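Local structure of peroxinectin A (6ERC) at residues H61-E66 and E352-D357; E307-F311 and I361-R365. The protein uses hydrogen peroxide, through its haem, to oxidise phenolic donors as well as iodide and thiocyanate, as a secreted peroxidase of a social amoeba. The contacts are given in a common frame with arbitrary orientation. Numbering follows the deposited sequence.

Interaction 1. Residues H61-E66 and E352-D357; sequences HIGSKE and EEENID. With CA (calcium ion), chain G.
One carboxylate oxygen of Glu354 accepts the NH groups of two successive residues: OE2 lies 2.8 Å from Ile62 N and 2.7 Å from Gly63 N, both hydrogen bonds. This contact between two irregular loops, beside a calcium site of this animal haem peroxidase, joins the connection between helices 48-56 and 70-80 to the one that follows helix 342-350. Neither segment is helix or strand; their end-to-end directions lie 95° apart, and the two backbones come closest at Gly63-Glu354 (CA-CA 4.3 Å) and Ser64-Asn355 (CA-CA 3.8 Å). The CB of Glu354 points away, but chi1 t and chi2 p fold the carboxylate back, so that OE1 also takes a weak hydrogen bond from His61 ND1 at 3.0 Å. Ser64 N donates to Glu353 O (3.0 Å), and Lys65 N to Asn355 OD1 (2.9 Å, nearly linear). Gly63, at phi 93° and psi 133°, leaves no room for a CB, which would collide with His61 NE2 and with the preceding carbonyl oxygen. Asn355 O and Asp357 OD1 each bind calcium at 2.4 Å, as do two waters; Ser306 and Tyr359 complete the site. Glu352 OE2 is hydrogen-bonded to His67. Ser64 and Asn355 fit closely, each burying about 80 Å², and Ile62 CG2 rests 3.7 Å from Asn355 CB. Asn355 ND2 donates to Asp357 OD2 at 3.3 Å.

Interaction 2. Residues E307-F311 and I361-R365; sequences EVGPF and ISDLR. With HEM (protoporphyrin IX containing Fe), chain F.
Apolar packing makes up most of this buried contact, in which the loop leading from helix 304-307 to strand 311-315 meets the start of the short helix 362-365 beside the haem. Ile361 occupies the N-cap position, and its O accepts a hydrogen bond from Arg365 N at 3.0 Å. With chi1 p and chi2 t, its CD1 reaches across to 3.9 Å from Val308 CG1 and 3.7 Å from Pro310 CA; the nearest CA pair, Pro310-Ile361, is 6.3 Å apart. Pro310 CD sits 4.1 Å from Ile361 CG2. One turn further on, Leu364 (m, t) brings CD1 to 3.8 Å from Val308 CB.

Polar groups meet without a direct hydrogen bond between the segments. A water bridges them, 2.7 Å from Val308 O and 3.2 Å from Ile361 N, accepting from the latter. Asp363 OD1 lies 3.6 Å from Pro310 CB, while its OD2 is hydrogen-bonded to Lys328 N.

The haem is the third partner: Val308 CG2 is 3.7 Å from HEM CAB, Leu364 CD2 3.8 Å from HEM CMB, and Glu307 OE2 3.5 Å from HEM CBC. Val308 and Leu364 therefore give one edge of the porphyrin a hydrocarbon wall, built by van der Waals contact rather than by charge.

How the interactions relate
The two contacts interlock along the chain, since their segments alternate, and their centres lie 11 Å apart. They touch where Glu307 meets 352-357: Glu354 N probably donates to Glu307 O at 2.9 Å, and the carboxylates come close, with Glu353 OE2 2.7 Å from Glu307 OE1. Interaction 1 is partly exposed and chiefly polar, with hydrogen bonds to backbone amides and two of the calcium ligands; interaction 2 is buried and mainly apolar, with one bridging water, and lines the haem pocket through Val308 and Leu364. Ser306 and Tyr359, also calcium ligands, come just before 307-311 and 361-365, so the ion connects 352-357 to the chain leading into both segments of interaction 2.

Interaction 1. Residues H61-E66 and E352-D357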
# COMPACT_ATOMS: atom_id res chain seq x y z
N HIS A 61 21.78 8.29 -5.75
CA HIS A 61 21.30 7.63 -4.54
C HIS A 61 21.38 8.60 -3.37
O HIS A 61 22.40 9.26 -3.17
CB HIS A 61 22.13 6.38 -4.25
CG HIS A 61 21.81 5.73 -2.94
ND1 HIS A 61 20.67 4.99 -2.73
CD2 HIS A 61 22.50 5.71 -1.77
CE1 HIS A 61 20.66 4.54 -1.49
NE2 HIS A 61 21.76 4.97 -0.89
N ILE A 62 20.29 8.70 -2.61
CA ILE A 62 20.28 9.50 -1.39
C ILE A 62 20.45 8.56 -0.21
O ILE A 62 21.43 8.65 0.54
CB ILE A 62 18.99 10.33 -1.27
CG1 ILE A 62 18.93 11.41 -2.35
CG2 ILE A 62 18.89 10.99 0.11
CD1 ILE A 62 18.44 10.93 -3.70
N GLY A 63 19.49 7.64 -0.03
CA GLY A 63 19.55 6.70 1.06
C GLY A 63 18.80 7.18 2.29
O GLY A 63 18.96 8.32 2.71
N SER A 64 17.99 6.30 2.87
CA SER A 64 17.14 6.66 4.00
C SER A 64 17.96 7.31 5.10
O SER A 64 18.93 6.73 5.60
CB SER A 64 16.43 5.41 4.53
OG SER A 64 15.66 5.72 5.67
N LYS A 65 17.57 8.53 5.49
CA LYS A 65 18.22 9.21 6.60
C LYS A 65 17.92 8.54 7.93
O LYS A 65 18.70 8.67 8.87
CB LYS A 65 17.79 10.68 6.64
CG LYS A 65 18.26 11.49 5.44
CD LYS A 65 17.80 12.95 5.52
CE LYS A 65 18.55 13.73 6.60
NZ LYS A 65 18.27 15.19 6.53
N GLU A 66 16.81 7.82 8.02
CA GLU A 66 16.46 7.07 9.22
C GLU A 66 17.07 5.67 9.24
O GLU A 66 16.92 4.96 10.23
CB GLU A 66 14.93 6.97 9.35
CG GLU A 66 14.23 8.29 9.64
CD GLU A 66 14.24 9.25 8.46
OE1 GLU A 66 14.32 8.78 7.31
OE2 GLU A 66 14.18 10.48 8.70
N GLU A 352 19.55 -1.12 2.82
CA GLU A 352 18.92 0.13 3.22
C GLU A 352 18.10 0.71 2.07
O GLU A 352 18.51 0.66 0.91
CB GLU A 352 19.99 1.15 3.65
CG GLU A 352 19.43 2.34 4.40
CD GLU A 352 20.48 3.42 4.65
OE1 GLU A 352 20.85 4.13 3.69
OE2 GLU A 352 20.92 3.54 5.81
N GLU A 353 16.93 1.25 2.41
CA GLU A 353 16.01 1.76 1.40
C GLU A 353 16.37 3.20 1.05
O GLU A 353 17.38 3.76 1.49
CB GLU A 353 14.56 1.66 1.89
CG GLU A 353 14.18 2.64 2.98
CD GLU A 353 12.70 2.66 3.25
OE1 GLU A 353 11.98 1.84 2.65
OE2 GLU A 353 12.25 3.50 4.06
N GLU A 354 15.51 3.83 0.25
CA GLU A 354 15.70 5.20 -0.21
C GLU A 354 15.01 6.17 0.75
O GLU A 354 14.15 5.80 1.55
CB GLU A 354 15.13 5.34 -1.62
CG GLU A 354 15.71 6.46 -2.45
CD GLU A 354 17.21 6.38 -2.60
OE1 GLU A 354 17.68 5.37 -3.18
OE2 GLU A 354 17.91 7.31 -2.14
N ASN A 355 15.42 7.44 0.68
CA ASN A 355 14.88 8.45 1.57
C ASN A 355 13.50 8.90 1.10
O ASN A 355 13.18 8.86 -0.09
CB ASN A 355 15.81 9.66 1.63
CG ASN A 355 15.56 10.52 2.86
OD1 ASN A 355 15.54 10.03 3.98
ND2 ASN A 355 15.37 11.81 2.64
N ILE A 356 12.68 9.32 2.06
CA ILE A 356 11.34 9.83 1.77
C ILE A 356 11.46 11.33 1.53
O ILE A 356 11.66 12.10 2.47
CB ILE A 356 10.35 9.52 2.89
CG1 ILE A 356 10.13 8.01 2.99
CG2 ILE A 356 9.02 10.21 2.63
CD1 ILE A 356 9.64 7.54 4.33
N ASP A 357 11.35 11.72 0.27
CA ASP A 357 11.58 13.09 -0.15
C ASP A 357 10.91 13.26 -1.50
O ASP A 357 10.15 12.39 -1.95
CB ASP A 357 13.09 13.38 -0.18
CG ASP A 357 13.86 12.29 -0.89
OD1 ASP A 357 13.26 11.59 -1.74
OD2 ASP A 357 15.06 12.12 -0.59
CA CA G . 12.99 9.36 -2.45
O HOH W 1 15.28 9.79 -2.17
O HOH W 2 13.96 8.06 -4.20

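Interaction 2. Residues E307-F311 and I361-R365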
# COMPACT_ATOMS: atom_id res chain seq x y z
N GLU A 307 10.52 6.01 -1.17
CA GLU A 307 11.47 5.22 -0.39
C GLU A 307 11.89 3.92 -1.07
O GLU A 307 12.82 3.26 -0.59
CB GLU A 307 10.89 4.91 0.99
CG GLU A 307 9.95 3.70 1.05
CD GLU A 307 9.15 3.63 2.34
OE1 GLU A 307 9.68 4.02 3.41
OE2 GLU A 307 7.98 3.18 2.29
N VAL A 308 11.25 3.53 -2.17
CA VAL A 308 11.64 2.33 -2.90
C VAL A 308 13.01 2.55 -3.53
O VAL A 308 13.19 3.48 -4.33
CB VAL A 308 10.59 1.97 -3.96
CG1 VAL A 308 11.08 0.85 -4.87
CG2 VAL A 308 9.29 1.58 -3.29
N GLY A 309 13.97 1.70 -3.20
CA GLY A 309 15.26 1.72 -3.83
C GLY A 309 15.23 1.09 -5.21
O GLY A 309 14.26 0.42 -5.60
N PRO A 310 16.29 1.31 -5.98
CA PRO A 310 16.30 0.83 -7.36
C PRO A 310 16.62 -0.65 -7.52
O PRO A 310 16.27 -1.22 -8.56
CB PRO A 310 17.37 1.69 -8.03
CG PRO A 310 18.32 2.02 -6.93
CD PRO A 310 17.50 2.10 -5.67
N PHE A 311 17.26 -1.28 -6.54
CA PHE A 311 17.72 -2.65 -6.70
C PHE A 311 17.15 -3.55 -5.60
O PHE A 311 16.96 -3.12 -4.46
CB PHE A 311 19.25 -2.73 -6.68
CG PHE A 311 19.89 -2.17 -7.91
CD1 PHE A 311 19.93 -2.91 -9.08
CD2 PHE A 311 20.43 -0.90 -7.91
CE1 PHE A 311 20.52 -2.40 -10.22
CE2 PHE A 311 21.02 -0.38 -9.04
CZ PHE A 311 21.07 -1.13 -10.20
N ILE A 361 12.90 7.16 -7.74
CA ILE A 361 13.81 6.48 -8.65
C ILE A 361 13.20 6.40 -10.04
O ILE A 361 11.97 6.44 -10.21
CB ILE A 361 14.17 5.09 -8.11
CG1 ILE A 361 12.90 4.27 -7.84
CG2 ILE A 361 15.02 5.21 -6.85
CD1 ILE A 361 13.17 2.82 -7.52
N SER A 362 14.06 6.27 -11.04
CA SER A 362 13.60 6.22 -12.42
C SER A 362 12.99 4.88 -12.79
O SER A 362 12.29 4.79 -13.80
CB SER A 362 14.76 6.55 -13.37
OG SER A 362 15.15 7.90 -13.23
N ASP A 363 13.25 3.83 -12.01
CA ASP A 363 12.58 2.56 -12.24
C ASP A 363 11.07 2.71 -12.11
O ASP A 363 10.31 2.04 -12.82
CB ASP A 363 13.08 1.50 -11.25
CG ASP A 363 14.57 1.25 -11.39
OD1 ASP A 363 15.36 2.15 -11.04
OD2 ASP A 363 14.94 0.15 -11.85
N LEU A 364 10.62 3.60 -11.23
CA LEU A 364 9.20 3.88 -11.05
C LEU A 364 8.74 5.08 -11.87
O LEU A 364 7.63 5.07 -12.41
CB LEU A 364 8.90 4.14 -9.57
CG LEU A 364 9.18 2.99 -8.59
CD1 LEU A 364 9.36 3.53 -7.19
CD2 LEU A 364 8.06 1.97 -8.63
N ARG A 365 9.58 6.11 -11.98
CA ARG A 365 9.16 7.35 -12.63
C ARG A 365 9.30 7.30 -14.15
O ARG A 365 8.56 7.98 -14.86
CB ARG A 365 9.95 8.53 -12.07
CG ARG A 365 9.26 9.87 -12.23
CD ARG A 365 10.11 11.02 -11.72
NE ARG A 365 11.27 11.27 -12.57
CZ ARG A 365 11.23 11.95 -13.71
NH1 ARG A 365 10.09 12.45 -14.16
NH2 ARG A 365 12.34 12.13 -14.42
CHA HEM F . -0.78 2.77 -5.21
CHB HEM F . 2.97 0.62 -7.37
CHC HEM F . 5.37 0.60 -3.14
CHD HEM F . 1.70 2.97 -1.05
C1A HEM F . 0.05 2.25 -6.17
C2A HEM F . -0.21 2.22 -7.59
C3A HEM F . 0.83 1.63 -8.20
C4A HEM F . 1.77 1.26 -7.17
CMA HEM F . 1.00 1.37 -9.71
CAA HEM F . -1.47 2.80 -8.25
CBA HEM F . -1.02 4.01 -9.07
CGA HEM F . -2.18 4.95 -9.27
O1A HEM F . -2.71 5.50 -8.27
O2A HEM F . -2.58 5.16 -10.45
C1B HEM F . 3.93 0.42 -6.41
C2B HEM F . 5.18 -0.25 -6.62
C3B HEM F . 5.85 -0.27 -5.46
C4B HEM F . 5.03 0.40 -4.47
CMB HEM F . 5.60 -0.83 -7.99
CAB HEM F . 7.24 -0.85 -5.12
CBB HEM F . 8.05 -1.40 -6.04
C1C HEM F . 4.59 1.25 -2.20
C2C HEM F . 4.94 1.48 -0.81
C3C HEM F . 3.91 2.14 -0.23
C4C HEM F . 2.90 2.33 -1.25
CMC HEM F . 6.29 1.02 -0.22
CAC HEM F . 3.68 2.67 1.21
CBC HEM F . 4.53 2.54 2.23
C1D HEM F . 0.69 3.08 -1.98
C2D HEM F . -0.63 3.61 -1.74
C3D HEM F . -1.30 3.56 -2.90
C4D HEM F . -0.44 2.99 -3.90
CMD HEM F . -1.13 4.15 -0.39
CAD HEM F . -2.76 3.98 -3.16
CBD HEM F . -3.62 2.83 -2.65
CGD HEM F . -4.86 2.66 -3.49
O1D HEM F . -4.78 1.97 -4.54
O2D HEM F . -5.93 3.19 -3.12
NA HEM F . 1.27 1.65 -5.95
NB HEM F . 3.86 0.80 -5.09
NC HEM F . 3.34 1.78 -2.43
ND HEM F . 0.77 2.71 -3.31
FE HEM F . 2.27 1.72 -4.17
O HOH W 3 12.20 5.96 -4.91